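Local structure of hypothetical protein SPy1581 (Streptococcus pyogenes, 1YHF) at residues G54-T65 with Q86-A97; M4-H12 with S31-D39. The protein is of unknown function but has the small beta-barrel fold of the cupin superfamily, whose members include many enzymes and small-molecule-binding proteins. One frame throughout, in Å; residues are numbered along the deposited sequence.

Contact 1 of 2, residues G54-T65 with Q86-A97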
# COMPACT_ATOMS: atom_id res chain seq x y z
N GLY A 54 -8.86 8.29 -1.18
CA GLY A 54 -9.93 8.88 -0.40
C GLY A 54 -10.21 8.12 0.88
O GLY A 54 -9.92 6.92 0.99
N ARG A 55 -10.74 8.85 1.85
CA ARG A 55 -11.23 8.30 3.10
C ARG A 55 -12.05 7.03 2.87
O ARG A 55 -12.95 7.01 2.04
CB ARG A 55 -12.09 9.35 3.80
CG ARG A 55 -12.21 9.18 5.28
CD ARG A 55 -12.57 10.49 5.92
NE ARG A 55 -13.05 10.30 7.28
CZ ARG A 55 -12.28 10.34 8.37
NH1 ARG A 55 -10.98 10.59 8.26
NH2 ARG A 55 -12.82 10.16 9.57
N HIS A 56 -11.70 5.97 3.60
CA HIS A 56 -12.54 4.77 3.67
C HIS A 56 -12.12 3.88 4.84
O HIS A 56 -11.10 4.12 5.48
CB HIS A 56 -12.54 4.00 2.35
CG HIS A 56 -11.25 3.31 2.06
ND1 HIS A 56 -10.11 4.01 1.72
CD2 HIS A 56 -10.90 2.01 2.09
CE1 HIS A 56 -9.11 3.16 1.53
NE2 HIS A 56 -9.57 1.93 1.75
N SER A 57 -12.94 2.88 5.12
CA SER A 57 -12.67 1.89 6.16
C SER A 57 -12.53 0.50 5.54
O SER A 57 -13.26 0.17 4.61
CB SER A 57 -13.81 1.86 7.17
OG SER A 57 -13.97 3.14 7.78
N SER A 58 -11.61 -0.30 6.08
CA SER A 58 -11.49 -1.72 5.74
C SER A 58 -11.95 -2.59 6.91
O SER A 58 -11.87 -2.17 8.07
CB SER A 58 -10.03 -2.06 5.37
OG SER A 58 -9.84 -3.45 5.25
N PRO A 59 -12.46 -3.80 6.62
CA PRO A 59 -12.70 -4.75 7.71
C PRO A 59 -11.42 -5.44 8.25
O PRO A 59 -11.48 -6.15 9.25
CB PRO A 59 -13.62 -5.80 7.06
CG PRO A 59 -13.27 -5.76 5.62
CD PRO A 59 -12.90 -4.33 5.32
N GLY A 60 -10.29 -5.24 7.58
CA GLY A 60 -9.02 -5.80 8.05
C GLY A 60 -8.06 -4.74 8.59
O GLY A 60 -8.30 -3.54 8.41
N ASP A 61 -7.00 -5.18 9.28
CA ASP A 61 -5.93 -4.28 9.68
C ASP A 61 -5.04 -4.09 8.43
O ASP A 61 -4.71 -5.06 7.73
CB ASP A 61 -5.09 -4.86 10.84
CG ASP A 61 -5.81 -4.80 12.20
OD1 ASP A 61 -6.68 -3.93 12.42
OD2 ASP A 61 -5.47 -5.62 13.08
N ALA A 62 -4.65 -2.86 8.17
CA ALA A 62 -3.95 -2.50 6.95
C ALA A 62 -2.57 -1.94 7.28
O ALA A 62 -2.43 -0.81 7.80
CB ALA A 62 -4.80 -1.48 6.16
N MSE A 63 -1.54 -2.71 6.99
CA MSE A 63 -0.20 -2.27 7.34
C MSE A 63 0.39 -1.58 6.13
O MSE A 63 0.38 -2.12 5.03
CB MSE A 63 0.67 -3.44 7.77
CG MSE A 63 2.07 -3.03 8.12
SE MSE A 63 3.11 -4.45 8.94
CE MSE A 63 3.23 -5.73 7.45
N VAL A 64 0.88 -0.36 6.36
CA VAL A 64 1.48 0.44 5.31
C VAL A 64 2.95 0.59 5.58
O VAL A 64 3.33 1.09 6.64
CB VAL A 64 0.85 1.86 5.26
CG1 VAL A 64 1.59 2.76 4.25
CG2 VAL A 64 -0.62 1.79 4.92
N THR A 65 3.76 0.19 4.61
CA THR A 65 5.20 0.36 4.69
C THR A 65 5.63 1.28 3.53
O THR A 65 5.41 0.95 2.37
CB THR A 65 5.90 -1.02 4.70
OG1 THR A 65 5.66 -1.67 5.96
CG2 THR A 65 7.37 -0.89 4.49
N GLN A 86 9.49 3.84 7.13
CA GLN A 86 8.57 3.85 8.25
C GLN A 86 7.31 3.09 7.91
O GLN A 86 6.93 2.96 6.75
CB GLN A 86 8.25 5.27 8.71
CG GLN A 86 9.46 6.05 9.23
CD GLN A 86 9.12 7.48 9.57
OE1 GLN A 86 8.11 8.02 9.11
NE2 GLN A 86 9.96 8.11 10.38
N THR A 87 6.65 2.60 8.96
CA THR A 87 5.50 1.75 8.85
C THR A 87 4.39 2.18 9.81
O THR A 87 4.66 2.67 10.92
CB THR A 87 5.92 0.26 9.17
OG1 THR A 87 6.71 -0.25 8.09
CG2 THR A 87 4.72 -0.63 9.38
N ILE A 88 3.15 1.98 9.40
CA ILE A 88 2.01 2.23 10.28
C ILE A 88 0.92 1.20 10.01
O ILE A 88 0.69 0.85 8.88
CB ILE A 88 1.46 3.69 10.13
CG1 ILE A 88 0.41 4.02 11.21
CG2 ILE A 88 0.96 4.00 8.68
CD1 ILE A 88 0.26 5.51 11.42
N VAL A 89 0.25 0.74 11.07
CA VAL A 89 -0.88 -0.16 10.94
C VAL A 89 -2.13 0.65 11.17
O VAL A 89 -2.34 1.21 12.27
CB VAL A 89 -0.82 -1.35 11.95
CG1 VAL A 89 -2.01 -2.27 11.76
CG2 VAL A 89 0.51 -2.12 11.80
N MSE A 90 -2.95 0.75 10.13
CA MSE A 90 -4.21 1.48 10.20
C MSE A 90 -5.27 0.48 10.62
O MSE A 90 -5.55 -0.48 9.87
CB MSE A 90 -4.54 2.11 8.84
CG MSE A 90 -3.35 2.81 8.19
SE MSE A 90 -3.77 3.65 6.48
CE MSE A 90 -4.14 2.01 5.40
N PRO A 91 -5.85 0.66 11.82
CA PRO A 91 -6.76 -0.34 12.42
C PRO A 91 -8.07 -0.60 11.66
O PRO A 91 -8.66 0.33 11.08
CB PRO A 91 -7.03 0.23 13.82
CG PRO A 91 -6.81 1.72 13.67
CD PRO A 91 -5.66 1.83 12.70
N ALA A 92 -8.51 -1.86 11.68
CA ALA A 92 -9.75 -2.29 11.05
C ALA A 92 -10.93 -1.44 11.50
O ALA A 92 -11.03 -1.08 12.67
CB ALA A 92 -10.03 -3.78 11.35
N GLY A 93 -11.81 -1.11 10.56
CA GLY A 93 -13.07 -0.44 10.89
C GLY A 93 -13.00 1.05 11.18
O GLY A 93 -14.03 1.68 11.45
N ILE A 94 -11.79 1.61 11.15
CA ILE A 94 -11.56 3.03 11.41
C ILE A 94 -11.22 3.71 10.08
O ILE A 94 -10.35 3.21 9.34
CB ILE A 94 -10.41 3.27 12.45
CG1 ILE A 94 -10.66 2.50 13.76
CG2 ILE A 94 -10.20 4.78 12.74
CD1 ILE A 94 -11.80 3.06 14.58
N PRO A 95 -11.95 4.80 9.73
CA PRO A 95 -11.64 5.48 8.48
C PRO A 95 -10.19 5.96 8.39
O PRO A 95 -9.63 6.45 9.38
CB PRO A 95 -12.63 6.66 8.47
CG PRO A 95 -13.78 6.18 9.29
CD PRO A 95 -13.11 5.41 10.41
N HIS A 96 -9.61 5.79 7.21
CA HIS A 96 -8.27 6.27 6.90
C HIS A 96 -8.21 6.81 5.48
O HIS A 96 -9.06 6.50 4.63
CB HIS A 96 -7.20 5.17 7.11
CG HIS A 96 -7.55 3.84 6.51
ND1 HIS A 96 -7.53 3.60 5.16
CD2 HIS A 96 -7.89 2.67 7.10
CE1 HIS A 96 -7.87 2.34 4.93
NE2 HIS A 96 -8.10 1.75 6.09
N ALA A 97 -7.21 7.64 5.25
CA ALA A 97 -6.96 8.23 3.95
C ALA A 97 -5.46 8.40 3.80
O ALA A 97 -4.73 8.40 4.80
CB ALA A 97 -7.69 9.58 3.82
O HOH W 1 -10.25 0.72 8.15
O HOH W 2 -7.79 -0.60 8.15
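At the mouth of the cupin barrel, H56 and H96 face each other as an antiparallel hydrogen-bonded pair. Their side chains form a T-shaped stack: the edge of H96, led by CE1, meets the face of H56, centroids 4.8 Å apart and planes at 75°. The CG of H56 stands between its backbone N and carbonyl carbon (chi1 71°), which lets ND1 give an in-plane bond of 3.0 Å to G54 O. The H96 ring is sandwiched between H56 O and the methyl CE of M90; H96 ND1 is buried with no partner in the model. That same CE rests 3.6 Å from A62 CB, where A62 with M90 and V64 with I88 form antiparallel hydrogen-bonded pairs. At the T65-T87 end of the strand pair, T65 OG1 and T87 OG1 are hydrogen-bonded at 2.8 Å.

Beyond the histidines along the chain, the loops 57-60 and 91-95 are laced together. S58 O receives G93 N, in the P91-I94 type II turn, at 2.7 Å, while D61 OD1 takes A92 N at 2.9 Å. One water takes the N-H of S58 and gives to I94 O; another is bonded to G60 O and M90 O and more weakly to H96 NE2. H56 lies in the first cupin motif, and P91, G93 and H96 match the PxGxxH of the second; their histidines commonly bind a metal in relatives, though here that remains an inference.

Contact 2 of 2, residues M4-H12 with S31-D39; sequences MSYINNIEH and SRTLVQRQD
Y6 and V35 begin the contact, the carbonyl O of Y6 lying 3.5 Å from the methyl CG2 of V35. CD1 of the Y6 ring comes only loosely near NH2 of R37, at the edge of the guanidinium. I7 follows with its CG2 branch, anti to the backbone N, set 4.1 Å from CG of L34. Its carbonyl O is turned the other way, back into its own segment, where NE2 of H12 donates to it at 2.6 Å, with the oxygen in the plane of the imidazole; the loop is thereby folded upon itself.

N8 supplies the central backbone link. Its N-H points to L34 O at 2.8 Å, nearly straight at 170° and aimed at a lone pair in the carbonyl plane. Its own carbonyl O returns the approach through a CA-H...O contact with CA of L34, 3.4 Å away. This exchange falls where strand 29-37 turns its corner, at the classic beta bulge in which L34 and V35 both face I42.

N9, with a positive phi of 65°, presents its carbonyl O to R32. The arginine chain runs out with CG anti to the backbone N (chi1 -168°) and then bends at chi3, carrying NH1 to N9 O at 3.0 Å; the oxygen sits in the guanidinium plane, but the donor stands above the carbonyl plane. I10 closes the contact, its CG2 placed 4.2 Å from CG of L34, and extends toward L16 and L18.

Two hydrogen bonds thus cross, one to L34 O and one to N9 O, and both acceptors are main-chain. The polar hold therefore depends on backbone shape and on the guanidinium of R32, whose NH2 is also tied to E21 O, while the apolar hold rests on L34 packed against I7 and I10.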
# COMPACT_ATOMS: atom_id res chain seq x y z
N MSE A 4 0.48 -23.93 -9.15
CA MSE A 4 -0.25 -23.01 -8.28
C MSE A 4 0.65 -21.88 -7.81
O MSE A 4 1.78 -22.10 -7.37
CB MSE A 4 -0.85 -23.71 -7.05
CG MSE A 4 -1.66 -24.97 -7.30
SE MSE A 4 -3.27 -24.81 -8.38
CE MSE A 4 -3.94 -23.04 -7.69
N SER A 5 0.13 -20.66 -7.88
CA SER A 5 0.87 -19.50 -7.43
C SER A 5 -0.06 -18.75 -6.51
O SER A 5 -1.27 -18.70 -6.76
CB SER A 5 1.30 -18.64 -8.64
OG SER A 5 1.77 -17.37 -8.21
N TYR A 6 0.50 -18.17 -5.44
CA TYR A 6 -0.28 -17.54 -4.38
C TYR A 6 0.10 -16.07 -4.25
O TYR A 6 -0.71 -15.24 -3.87
CB TYR A 6 -0.08 -18.30 -3.05
CG TYR A 6 -0.39 -19.76 -3.21
CD1 TYR A 6 -1.71 -20.18 -3.37
CD2 TYR A 6 0.63 -20.71 -3.27
CE1 TYR A 6 -2.01 -21.51 -3.56
CE2 TYR A 6 0.33 -22.05 -3.46
CZ TYR A 6 -0.99 -22.44 -3.60
OH TYR A 6 -1.31 -23.76 -3.79
N ILE A 7 1.34 -15.77 -4.61
CA ILE A 7 1.83 -14.39 -4.70
C ILE A 7 2.03 -14.13 -6.19
O ILE A 7 2.93 -14.71 -6.82
CB ILE A 7 3.12 -14.17 -3.86
CG1 ILE A 7 2.80 -14.28 -2.37
CG2 ILE A 7 3.79 -12.81 -4.19
CD1 ILE A 7 4.01 -14.17 -1.44
N ASN A 8 1.14 -13.30 -6.74
CA ASN A 8 0.98 -13.11 -8.18
C ASN A 8 1.51 -11.78 -8.67
O ASN A 8 1.83 -10.91 -7.86
CB ASN A 8 -0.50 -13.28 -8.55
CG ASN A 8 -1.02 -14.66 -8.19
OD1 ASN A 8 -2.10 -14.81 -7.63
ND2 ASN A 8 -0.24 -15.66 -8.49
N ASN A 9 1.65 -11.65 -10.00
CA ASN A 9 2.01 -10.37 -10.65
C ASN A 9 3.39 -9.86 -10.28
O ASN A 9 3.64 -8.64 -10.29
CB ASN A 9 0.93 -9.29 -10.36
CG ASN A 9 -0.42 -9.64 -10.97
OD1 ASN A 9 -1.47 -9.56 -10.30
ND2 ASN A 9 -0.40 -10.04 -12.21
N ILE A 10 4.27 -10.81 -9.95
CA ILE A 10 5.64 -10.54 -9.56
C ILE A 10 6.44 -11.82 -9.78
O ILE A 10 5.97 -12.91 -9.49
CB ILE A 10 5.72 -10.02 -8.08
CG1 ILE A 10 7.06 -9.37 -7.78
CG2 ILE A 10 5.33 -11.10 -7.05
CD1 ILE A 10 7.05 -8.63 -6.41
N GLU A 11 7.64 -11.68 -10.32
CA GLU A 11 8.50 -12.82 -10.60
C GLU A 11 8.95 -13.52 -9.35
O GLU A 11 9.22 -12.89 -8.34
CB GLU A 11 9.74 -12.38 -11.37
CG GLU A 11 9.40 -11.38 -12.44
CD GLU A 11 10.64 -10.72 -13.01
OE1 GLU A 11 10.85 -9.50 -12.75
OE2 GLU A 11 11.40 -11.45 -13.70
N HIS A 12 9.02 -14.84 -9.46
CA HIS A 12 9.44 -15.69 -8.37
C HIS A 12 10.91 -16.02 -8.55
O HIS A 12 11.42 -15.92 -9.67
CB HIS A 12 8.59 -16.95 -8.36
CG HIS A 12 7.17 -16.72 -7.93
ND1 HIS A 12 6.33 -17.75 -7.57
CD2 HIS A 12 6.47 -15.57 -7.77
CE1 HIS A 12 5.15 -17.24 -7.22
NE2 HIS A 12 5.21 -15.93 -7.34
N SER A 31 -0.47 0.37 -9.39
CA SER A 31 -0.49 -0.70 -8.46
C SER A 31 -0.14 -2.01 -9.09
O SER A 31 -0.42 -2.25 -10.28
CB SER A 31 -1.83 -0.75 -7.68
OG SER A 31 -2.92 -1.17 -8.48
N ARG A 32 0.53 -2.83 -8.29
CA ARG A 32 0.82 -4.18 -8.63
C ARG A 32 0.21 -5.00 -7.52
O ARG A 32 0.68 -4.95 -6.37
CB ARG A 32 2.33 -4.38 -8.70
CG ARG A 32 2.73 -5.69 -9.32
CD ARG A 32 4.24 -5.78 -9.37
NE ARG A 32 4.84 -4.91 -10.40
CZ ARG A 32 5.23 -5.32 -11.61
NH1 ARG A 32 5.04 -6.58 -12.02
NH2 ARG A 32 5.81 -4.43 -12.42
N THR A 33 -0.86 -5.72 -7.85
CA THR A 33 -1.61 -6.48 -6.86
C THR A 33 -1.12 -7.92 -6.73
O THR A 33 -1.38 -8.76 -7.60
CB THR A 33 -3.13 -6.44 -7.13
OG1 THR A 33 -3.56 -5.08 -7.25
CG2 THR A 33 -3.91 -7.11 -6.01
N LEU A 34 -0.41 -8.17 -5.64
CA LEU A 34 0.18 -9.48 -5.31
C LEU A 34 -0.80 -10.55 -4.87
O LEU A 34 -0.69 -11.71 -5.26
CB LEU A 34 1.24 -9.28 -4.21
CG LEU A 34 2.63 -8.87 -4.73
CD1 LEU A 34 2.63 -8.01 -6.00
CD2 LEU A 34 3.43 -8.25 -3.66
N VAL A 35 -1.79 -10.14 -4.08
CA VAL A 35 -2.81 -11.05 -3.55
C VAL A 35 -4.11 -10.29 -3.48
O VAL A 35 -4.15 -9.14 -3.03
CB VAL A 35 -2.49 -11.56 -2.11
CG1 VAL A 35 -3.57 -12.54 -1.65
CG2 VAL A 35 -1.14 -12.23 -2.05
N GLN A 36 -5.17 -10.92 -3.95
CA GLN A 36 -6.50 -10.32 -3.84
C GLN A 36 -7.49 -11.43 -3.52
O GLN A 36 -8.07 -12.02 -4.43
CB GLN A 36 -6.87 -9.58 -5.14
CG GLN A 36 -8.26 -8.89 -5.16
CD GLN A 36 -8.36 -7.78 -6.23
OE1 GLN A 36 -7.60 -7.75 -7.21
NE2 GLN A 36 -9.31 -6.86 -6.04
N ARG A 37 -7.65 -11.74 -2.24
CA ARG A 37 -8.60 -12.79 -1.83
C ARG A 37 -9.50 -12.31 -0.69
O ARG A 37 -9.33 -11.20 -0.19
CB ARG A 37 -7.87 -14.09 -1.41
CG ARG A 37 -6.77 -13.85 -0.41
CD ARG A 37 -6.39 -15.07 0.39
NE ARG A 37 -5.45 -15.93 -0.31
CZ ARG A 37 -4.58 -16.74 0.28
NH1 ARG A 37 -4.48 -16.79 1.61
NH2 ARG A 37 -3.78 -17.50 -0.47
N GLN A 38 -10.43 -13.14 -0.27
CA GLN A 38 -11.41 -12.70 0.73
C GLN A 38 -10.76 -12.17 2.01
O GLN A 38 -11.17 -11.13 2.54
CB GLN A 38 -12.36 -13.84 1.07
CG GLN A 38 -13.54 -13.43 1.93
CD GLN A 38 -14.29 -14.62 2.47
OE1 GLN A 38 -15.12 -15.24 1.78
NE2 GLN A 38 -14.01 -14.95 3.73
N ASP A 39 -9.75 -12.87 2.52
CA ASP A 39 -9.17 -12.50 3.81
C ASP A 39 -7.80 -11.83 3.75
O ASP A 39 -7.13 -11.70 4.78
CB ASP A 39 -9.13 -13.72 4.76
CG ASP A 39 -8.15 -14.79 4.33
OD1 ASP A 39 -7.27 -14.58 3.46
OD2 ASP A 39 -8.26 -15.90 4.88

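How the contacts relate
From the N terminus, the chain first passes through 4-12, a loop without regular structure, then helix 18-21, and returns at 31-39; contact 2 thus closes a loop of 18 intervening residues and fixes the N-terminal segment beside edge strand 29-37 of the five-stranded sheet. Only afterwards does contact 1 open, at 54-65, closing at 86-97 over 20 residues that are mostly strand. The two loops therefore stand in series, neither nested nor crossed. Contact 1 joins strand 61-68 to strand 87-90, at the other edge of that sheet, and strand 52-56 to strand 96-100 in the four-stranded sheet. The centres of contact 1 and contact 2 lie about 20 Å apart, and the two do not touch.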